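Local coordinates for protein SYE1 (Shewanella oneidensis, PDB 4AWT) that binds flavin mononucleotide and probably reduces activated C=C bonds with NADH or NADPH as hydride source, at residues A[105-110]-A[184-189]; A[201-206]-A[214-219]. The protein carries 1 engineered substitution. All coordinates share one frame; numbering follows the deposited sequence. Where two conformers were deposited one is given.

Interaction 1: A[105-110]-A[184-189]. With BOG (octyl beta-D-glucopyranoside), chain D.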
ATOM      1  N   GLY A 105       4.680  10.782   5.366  1.00  6.08           N
ATOM      2  CA  GLY A 105       5.831  11.508   5.863  1.00  6.07           C
ATOM      3  C   GLY A 105       6.062  12.710   5.023  1.00  6.25           C
ATOM      4  O   GLY A 105       5.180  13.553   4.803  1.00  6.84           O
ATOM      5  N   ARG A 106       7.292  12.837   4.479  1.00  6.32           N
ATOM      6  CA  ARG A 106       7.685  14.015   3.740  1.00  6.56           C
ATOM      7  C   ARG A 106       7.140  14.094   2.339  1.00  6.85           C
ATOM      8  O   ARG A 106       7.340  15.115   1.662  1.00  7.61           O
ATOM      9  CB  ARG A 106       9.223  14.096   3.649  1.00  6.66           C
ATOM     10  CG  ARG A 106       9.807  13.069   2.704  1.00  6.91           C
ATOM     11  CD  ARG A 106      11.316  13.018   2.830  1.00  7.70           C
ATOM     12  NE  ARG A 106      11.854  11.979   1.982  1.00  7.82           N
ATOM     13  CZ  ARG A 106      13.130  11.758   1.795  1.00  8.63           C
ATOM     14  NH1 ARG A 106      14.056  12.464   2.414  1.00 10.36           N
ATOM     15  NH2 ARG A 106      13.489  10.751   0.975  1.00  9.60           N
ATOM     16  N   VAL A 107       6.462  13.041   1.851  1.00  6.62           N
ATOM     17  CA  VAL A 107       5.949  13.054   0.471  1.00  6.87           C
ATOM     18  C   VAL A 107       4.546  13.634   0.491  1.00  7.06           C
ATOM     19  O   VAL A 107       3.539  12.942   0.411  1.00  7.34           O
ATOM     20  CB  VAL A 107       6.036  11.670  -0.162  1.00  7.14           C
ATOM     21  CG1 VAL A 107       5.570  11.745  -1.597  1.00  7.88           C
ATOM     22  CG2 VAL A 107       7.435  11.103  -0.077  1.00  7.93           C
ATOM     23  N   THR A 108       4.499  14.952   0.670  1.00  7.64           N
ATOM     24  CA  THR A 108       3.267  15.708   0.754  1.00  7.70           C
ATOM     25  C   THR A 108       3.615  17.184   0.573  1.00  8.88           C
ATOM     26  O   THR A 108       4.743  17.595   0.339  1.00 10.28           O
ATOM     27  CB  THR A 108       2.522  15.410   2.045  1.00  7.51           C
ATOM     28  OG1 THR A 108       1.209  15.962   1.924  1.00  8.34           O
ATOM     29  CG2 THR A 108       3.227  15.949   3.280  1.00  8.72           C
ATOM     30  N   HIS A 109       2.567  17.971   0.649  1.00  9.23           N
ATOM     31  CA  HIS A 109       2.618  19.419   0.549  1.00  9.49           C
ATOM     32  C   HIS A 109       1.744  19.957   1.666  1.00  8.78           C
ATOM     33  O   HIS A 109       0.702  19.340   1.940  1.00  9.10           O
ATOM     34  CB  HIS A 109       2.109  19.863  -0.815  1.00 11.07           C
ATOM     35  CG  HIS A 109       2.233  21.288  -1.064  1.00 11.14           C
ATOM     36  ND1 HIS A 109       1.381  22.204  -0.659  1.00 12.28           N
ATOM     37  CD2 HIS A 109       3.145  22.000  -1.756  1.00 13.30           C
ATOM     38  CE1 HIS A 109       1.704  23.422  -0.956  1.00 15.08           C
ATOM     39  NE2 HIS A 109       2.816  23.339  -1.683  1.00 16.24           N
ATOM     40  N   PRO A 110       2.082  21.078   2.285  1.00  9.51           N
ATOM     41  CA  PRO A 110       1.238  21.657   3.333  0.58  9.22           C
ATOM     42  C   PRO A 110      -0.229  21.763   2.987  1.00  9.51           C
ATOM     43  O   PRO A 110      -1.093  21.641   3.873  1.00 10.51           O
ATOM     44  CB  PRO A 110       1.912  23.042   3.590  0.58 11.51           C
ATOM     45  CG  PRO A 110       3.350  22.677   3.353  0.58 11.04           C
ATOM     46  CD  PRO A 110       3.331  21.846   2.099  0.58 10.23           C
ATOM     47  N   ASN A 184       7.511   2.568  -0.967  1.00  6.34           N
ATOM     48  CA  ASN A 184       7.431   3.604  -1.968  1.00  7.15           C
ATOM     49  C   ASN A 184       7.742   4.995  -1.394  1.00  6.71           C
ATOM     50  O   ASN A 184       7.146   5.992  -1.808  1.00  7.66           O
ATOM     51  CB  ASN A 184       6.096   3.545  -2.691  1.00  7.92           C
ATOM     52  CG  ASN A 184       5.968   2.232  -3.424  1.00  9.07           C
ATOM     53  OD1 ASN A 184       6.901   1.462  -3.526  1.00  9.04           O
ATOM     54  ND2 ASN A 184       4.791   1.965  -3.931  1.00 16.82           N
ATOM     55  N   GLY A 185       8.744   5.059  -0.537  1.00  6.74           N
ATOM     56  CA  GLY A 185       9.282   6.326  -0.118  1.00  7.10           C
ATOM     57  C   GLY A 185       8.494   7.043   0.957  1.00  5.91           C
ATOM     58  O   GLY A 185       8.826   8.206   1.255  1.00  6.72           O
ATOM     59  N   TYR A 186       7.504   6.402   1.558  1.00  5.81           N
ATOM     60  CA  TYR A 186       6.649   7.045   2.560  1.00  5.69           C
ATOM     61  C   TYR A 186       7.291   6.977   3.936  1.00  5.51           C
ATOM     62  O   TYR A 186       8.467   6.716   4.076  1.00  5.98           O
ATOM     63  CB  TYR A 186       5.213   6.535   2.398  1.00  6.02           C
ATOM     64  CG  TYR A 186       4.676   6.906   1.032  1.00  6.15           C
ATOM     65  CD1 TYR A 186       4.522   8.236   0.657  1.00  6.30           C
ATOM     66  CD2 TYR A 186       4.323   5.926   0.118  1.00  6.66           C
ATOM     67  CE1 TYR A 186       4.036   8.591  -0.578  1.00  6.52           C
ATOM     68  CE2 TYR A 186       3.829   6.265  -1.117  1.00  7.10           C
ATOM     69  CZ  TYR A 186       3.684   7.584  -1.492  1.00  6.89           C
ATOM     70  OH  TYR A 186       3.208   7.867  -2.732  1.00  7.84           O
ATOM     71  N   LEU A 187       6.538   7.343   5.004  1.00  5.74           N
ATOM     72  CA  LEU A 187       7.179   7.669   6.270  1.00  5.78           C
ATOM     73  C   LEU A 187       8.065   6.571   6.794  1.00  5.81           C
ATOM     74  O   LEU A 187       9.225   6.810   7.158  1.00  6.35           O
ATOM     75  CB  LEU A 187       6.132   8.013   7.339  1.00  5.90           C
ATOM     76  CG  LEU A 187       6.759   8.415   8.673  1.00  6.45           C
ATOM     77  CD1 LEU A 187       7.589   9.674   8.598  1.00  7.37           C
ATOM     78  CD2 LEU A 187       5.657   8.548   9.724  1.00  7.52           C
ATOM     79  N   ILE A 188       7.537   5.355   6.912  1.00  6.17           N
ATOM     80  CA  ILE A 188       8.362   4.296   7.490  1.00  6.31           C
ATOM     81  C   ILE A 188       9.592   4.047   6.626  1.00  6.22           C
ATOM     82  O   ILE A 188      10.699   3.811   7.130  1.00  6.58           O
ATOM     83  CB  ILE A 188       7.542   3.039   7.782  1.00  6.86           C
ATOM     84  CG1 ILE A 188       6.409   3.386   8.784  1.00  9.11           C
ATOM     85  CG2 ILE A 188       8.422   1.919   8.309  1.00  7.05           C
ATOM     86  CD1 ILE A 188       5.462   2.299   9.002  1.00 10.91           C
ATOM     87  N   ASN A 189       9.404   4.098   5.303  1.00  6.21           N
ATOM     88  CA  ASN A 189      10.511   3.925   4.386  1.00  6.07           C
ATOM     89  C   ASN A 189      11.565   5.006   4.544  1.00  6.41           C
ATOM     90  O   ASN A 189      12.758   4.738   4.292  1.00  6.88           O
ATOM     91  CB  ASN A 189       9.909   3.819   2.987  1.00  6.42           C
ATOM     92  CG  ASN A 189      10.753   3.263   1.873  1.00  6.73           C
ATOM     93  OD1 ASN A 189      10.187   3.001   0.798  1.00  7.45           O
ATOM     94  ND2 ASN A 189      12.026   3.020   2.093  1.00  7.53           N
TER
HETATM   95  C1  BOG D 502       1.378   8.519  -7.156  0.51 11.00           C
HETATM   96  O1  BOG D 502       1.184   8.917  -8.485  0.51 11.58           O
HETATM   97  C2  BOG D 502       0.109   8.065  -6.506  0.51 11.22           C
HETATM   98  O2  BOG D 502      -0.822   9.119  -6.384  0.51 12.62           O
HETATM   99  C3  BOG D 502       0.336   7.522  -5.086  0.51 10.34           C
HETATM  100  O3  BOG D 502      -0.824   6.899  -4.608  0.51 11.87           O
HETATM  101  C4  BOG D 502       1.411   6.429  -5.171  0.51  9.40           C
HETATM  102  O4  BOG D 502       1.689   5.981  -3.887  0.51 10.28           O
HETATM  103  C5  BOG D 502       2.672   6.916  -5.876  0.51  9.95           C
HETATM  104  O5  BOG D 502       2.267   7.352  -7.159  0.51  8.52           O
HETATM  105  C6  BOG D 502       3.709   5.829  -5.998  0.51  9.65           C
HETATM  106  O6  BOG D 502       4.843   6.445  -6.583  0.51  8.16           O
HETATM  107  C1' BOG D 502       2.127   9.844  -8.967  0.51 15.15           C
HETATM  108  C2' BOG D 502       1.823  10.418 -10.348  0.51 23.21           C
HETATM  109  C3' BOG D 502       1.439   9.391 -11.369  0.51 30.21           C
HETATM  110  C4' BOG D 502       1.471   9.713 -12.859  0.51 33.03           C
HETATM  111  C5' BOG D 502       0.055   9.514 -13.407  0.51 33.45           C
HETATM  112  C6' BOG D 502      -0.565  10.858 -13.796  0.51 31.53           C
HETATM  113  C7' BOG D 502      -1.998  10.646 -14.316  0.51 28.70           C
HETATM  114  C8' BOG D 502      -2.315  11.862 -15.178  0.51 33.30           C
HETATM  115  O   HOH W   1      10.727   9.991   0.253  1.00  8.17           O
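Gly-105 and Leu-187 bring the two backbones together, their CA atoms 4.1 Å apart, without a direct hydrogen bond between residues 105-110 and 184-189. At Gly-105 phi is positive, and a CB there would run into Leu-187 CD1, which rests on Gly-105 CA; Leu-187 CB lies beside Gly-105 N. Val-107, the centre of an inverse gamma turn, aims its side chain across the contact. CG1, anti to the backbone N (chi1 -177°), approaches Tyr-186 CE1 obliquely at 3.7 Å, while CG2 meets Gly-185 O. The valine thus braces the CD1-CE1 side of the ring, and the O of Asn-184 stands 3.3 Å above the plane on one face, offset toward the rim. Tyr-186 OH shares a 2.7 Å hydrogen bond, its direction open, with O4 of octyl beta-D-glucopyranoside; that O4 lies at the ring edge, and the phenol oxygen hydrogen-bonds Tyr-68 OH as well. With an alanine at Tyr-186, the sugar O4 and Tyr-68 would probably lose this hydroxyl partner and a gap would open beside Val-107. A water bridges the two segments: it accepts from Arg-106 NE at 2.9 Å, in the guanidinium plane, and donates to Gly-185 O at 2.8 Å. Behind it, Gly-185 N bonds to Asn-189 OD1, the donor lying well above the amide plane, which ties the loop to the first turn of helix 187-192. Loops that follow strands 96-102 and 177-181 of an eight-stranded barrel here meet beside the flavin, as active-site loops do in TIM-barrel flavoenzymes, with Tyr-186 lining the pocket that holds the glucoside.

Interaction 2: A[201-206]-A[214-219]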
ATOM      1  N   ASP A 201      19.782   9.472  16.974  1.00 12.45           N
ATOM      2  CA  ASP A 201      19.200   8.779  18.109  1.00 12.53           C
ATOM      3  C   ASP A 201      19.013   7.336  17.744  1.00 11.27           C
ATOM      4  O   ASP A 201      19.577   6.833  16.794  1.00 12.48           O
ATOM      5  CB  ASP A 201      17.945   9.496  18.552  1.00 12.29           C
ATOM      6  CG  ASP A 201      16.768   9.355  17.576  1.00 11.61           C
ATOM      7  OD1 ASP A 201      16.905   8.791  16.501  1.00 10.47           O
ATOM      8  OD2 ASP A 201      15.696   9.863  17.967  1.00 13.27           O
ATOM      9  N   GLU A 202      18.215   6.632  18.563  1.00 10.93           N
ATOM     10  CA  GLU A 202      18.043   5.185  18.407  0.64 11.74           C
ATOM     11  C   GLU A 202      17.233   4.830  17.160  1.00  9.74           C
ATOM     12  O   GLU A 202      17.060   3.638  16.904  1.00 10.37           O
ATOM     13  CB  GLU A 202      17.438   4.512  19.622  0.64 13.78           C
ATOM     14  CG  GLU A 202      16.072   4.925  20.047  0.64 15.73           C
ATOM     15  CD  GLU A 202      15.347   4.061  21.049  0.64 19.23           C
ATOM     16  OE1 GLU A 202      15.871   2.949  21.308  0.64 30.01           O
ATOM     17  OE2 GLU A 202      14.284   4.489  21.566  0.64 28.87           O
ATOM     18  N   TYR A 203      16.741   5.794  16.403  1.00  9.06           N
ATOM     19  CA  TYR A 203      15.995   5.524  15.176  1.00  8.57           C
ATOM     20  C   TYR A 203      16.813   5.779  13.929  1.00  8.94           C
ATOM     21  O   TYR A 203      16.249   5.679  12.828  1.00  9.74           O
ATOM     22  CB  TYR A 203      14.695   6.319  15.161  1.00  8.74           C
ATOM     23  CG  TYR A 203      13.739   5.913  16.233  1.00  8.21           C
ATOM     24  CD1 TYR A 203      12.806   4.882  16.025  1.00  8.66           C
ATOM     25  CD2 TYR A 203      13.722   6.531  17.471  1.00  9.14           C
ATOM     26  CE1 TYR A 203      11.932   4.510  16.995  1.00  8.78           C
ATOM     27  CE2 TYR A 203      12.857   6.133  18.453  1.00  9.75           C
ATOM     28  CZ  TYR A 203      11.950   5.137  18.220  1.00  9.04           C
ATOM     29  OH  TYR A 203      11.086   4.773  19.239  1.00 11.21           O
ATOM     30  N   GLY A 204      18.130   6.009  14.034  1.00  9.70           N
ATOM     31  CA  GLY A 204      18.944   6.063  12.847  1.00 11.10           C
ATOM     32  C   GLY A 204      20.358   5.606  13.137  1.00 11.24           C
ATOM     33  O   GLY A 204      20.696   5.321  14.289  1.00 12.89           O
ATOM     34  N   GLY A 205      21.035   5.532  12.009  0.56 12.31           N
ATOM     35  CA  GLY A 205      22.377   5.058  11.760  0.56 12.18           C
ATOM     36  C   GLY A 205      22.439   3.570  11.489  0.56 11.00           C
ATOM     37  O   GLY A 205      22.354   3.084  10.327  0.56 11.87           O
ATOM     38  N   SER A 206      22.539   2.857  12.599  0.56 11.31           N
ATOM     39  CA  SER A 206      22.685   1.421  12.376  1.00 10.25           C
ATOM     40  C   SER A 206      21.466   0.767  11.739  1.00  8.73           C
ATOM     41  O   SER A 206      20.384   1.348  11.729  1.00  9.25           O
ATOM     42  CB  SER A 206      22.948   0.739  13.707  1.00 11.98           C
ATOM     43  OG  SER A 206      21.743   0.724  14.485  1.00 10.85           O
ATOM     44  N   LEU A 214       9.789   0.744  12.157  1.00  6.80           N
ATOM     45  CA  LEU A 214       9.015  -0.351  11.587  1.00  6.70           C
ATOM     46  C   LEU A 214       8.640  -1.360  12.655  1.00  6.89           C
ATOM     47  O   LEU A 214       7.490  -1.804  12.768  1.00  6.95           O
ATOM     48  CB  LEU A 214       9.823  -1.015  10.481  1.00  6.78           C
ATOM     49  CG  LEU A 214       9.199  -2.267   9.877  1.00  6.98           C
ATOM     50  CD1 LEU A 214       7.918  -1.978   9.105  1.00  7.75           C
ATOM     51  CD2 LEU A 214      10.202  -2.960   8.957  1.00  7.86           C
ATOM     52  N   ASP A 215       9.647  -1.802  13.452  1.00  6.83           N
ATOM     53  CA  ASP A 215       9.422  -2.779  14.472  1.00  7.07           C
ATOM     54  C   ASP A 215       8.324  -2.359  15.441  1.00  6.97           C
ATOM     55  O   ASP A 215       7.435  -3.115  15.797  1.00  7.54           O
ATOM     56  CB  ASP A 215      10.740  -3.043  15.212  1.00  8.37           C
ATOM     57  CG  ASP A 215      10.666  -4.178  16.181  1.00 13.88           C
ATOM     58  OD1 ASP A 215      10.156  -5.233  15.861  1.00 19.42           O
ATOM     59  OD2 ASP A 215      11.341  -4.074  17.198  1.00 29.72           O
ATOM     60  N   GLU A 216       8.434  -1.102  15.917  1.00  7.19           N
ATOM     61  CA  GLU A 216       7.525  -0.610  16.909  1.00  7.02           C
ATOM     62  C   GLU A 216       6.122  -0.400  16.378  1.00  6.78           C
ATOM     63  O   GLU A 216       5.119  -0.660  17.070  1.00  7.39           O
ATOM     64  CB  GLU A 216       8.080   0.682  17.519  1.00  7.75           C
ATOM     65  CG  GLU A 216       9.340   0.413  18.337  1.00  8.74           C
ATOM     66  CD  GLU A 216      10.000   1.639  18.921  1.00  9.59           C
ATOM     67  OE1 GLU A 216       9.528   2.755  18.627  1.00 10.96           O
ATOM     68  OE2 GLU A 216      11.004   1.513  19.630  1.00 13.10           O
ATOM     69  N   VAL A 217       6.003   0.084  15.131  1.00  6.53           N
ATOM     70  CA  VAL A 217       4.695   0.215  14.506  1.00  6.50           C
ATOM     71  C   VAL A 217       4.050  -1.155  14.344  1.00  6.33           C
ATOM     72  O   VAL A 217       2.888  -1.346  14.685  1.00  6.49           O
ATOM     73  CB  VAL A 217       4.790   0.984  13.179  1.00  6.58           C
ATOM     74  CG1 VAL A 217       3.445   0.925  12.443  1.00  7.51           C
ATOM     75  CG2 VAL A 217       5.206   2.421  13.374  1.00  7.57           C
ATOM     76  N   VAL A 218       4.809  -2.131  13.801  1.00  6.12           N
ATOM     77  CA  VAL A 218       4.260  -3.476  13.621  1.00  6.33           C
ATOM     78  C   VAL A 218       3.852  -4.066  14.950  1.00  6.38           C
ATOM     79  O   VAL A 218       2.803  -4.694  15.058  1.00  6.90           O
ATOM     80  CB  VAL A 218       5.215  -4.347  12.826  1.00  6.47           C
ATOM     81  CG1 VAL A 218       4.772  -5.799  12.821  1.00  7.46           C
ATOM     82  CG2 VAL A 218       5.342  -3.812  11.405  1.00  7.00           C
ATOM     83  N   ALA A 219       4.675  -3.882  15.988  1.00  6.67           N
ATOM     84  CA  ALA A 219       4.294  -4.435  17.287  1.00  7.28           C
ATOM     85  C   ALA A 219       2.963  -3.894  17.743  1.00  6.99           C
ATOM     86  O   ALA A 219       2.140  -4.646  18.270  1.00  7.59           O
ATOM     87  CB  ALA A 219       5.370  -4.095  18.335  1.00  7.91           C
TER
HETATM   88  O   HOH W   2      12.181   2.936  21.628  1.00 26.89           O
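Tyr-203 OH donates a short hydrogen bond, 2.6 Å, to Glu-216 OE1, joining the loop 201-206 to helix 212-225. OE1 lies at the edge of the phenol ring, in its plane, and accepts the bond on its syn lone pair, the side facing its sister oxygen. Carboxylate and ring are turned almost perpendicular, 85° apart. The acid reaches this position from the helix with CG anti to the carbonyl carbon (chi1 -68°) and the rest of its chain stretched out straight, so that the carboxylate is carried well clear of the helix backbone.

Glu-216 OE2 has a different mate, a water that donates to it at 2.7 Å. In the conformer of Glu-202 given, one of two, the same water also donates to Glu-202 OE2 at 2.6 Å. The two like-charged carboxylates, their OE2 atoms then 4.8 Å apart, would share one solvent molecule that offers each a hydrogen, which would probably ease their mutual repulsion.

Farther out, a type I turn from Asp-201 to Gly-204 sets the start of the tyrosine side chain. Gly-204 N closes it onto Asp-201 O at 3.2 Å, and Asp-201 OD1 accepts from Tyr-203 N at 3.0 Å in an Asx turn, the donor standing well out of the carboxylate plane. Arg-199 holds the other oxygen of that aspartate in a salt bridge. Alongside, Tyr-203 touches Ile-156 and Glu-216 touches Ile-160, both of helix 153-172, while Arg-212 bonds to Glu-202 O.

Chemically, the phenol supplies the hydrogen and the carboxylate the charge; such a short, syn-directed bond, backed by a water donating to the second oxygen, would tend to favour the ionised form of Glu-216, against the opposing pull of the nearby Glu-202 carboxylate.

How the interactions relate
Both segments of interaction 1 precede those of interaction 2 along the chain, and the centres of the two contacts lie 16 Å apart within one TIM-barrel domain. Residues 184-189 follow barrel strand 177-181 and lead into helix 187-192; the loop 201-206 comes next, then helix 212-225, which returns the chain to strand 230-234. The two contacts meet directly: Ile-188 CG2 packs on Leu-214 CB at 3.9 Å, and Ile-188 CD1 lies near Val-217 CG1. Helix 153-172 is a common neighbour, touching side chains from both. The connection from strand 177-181 to strand 230-234 thus meets the loop after strand 96-102 beside the flavin, and folds onto itself nearer the periphery.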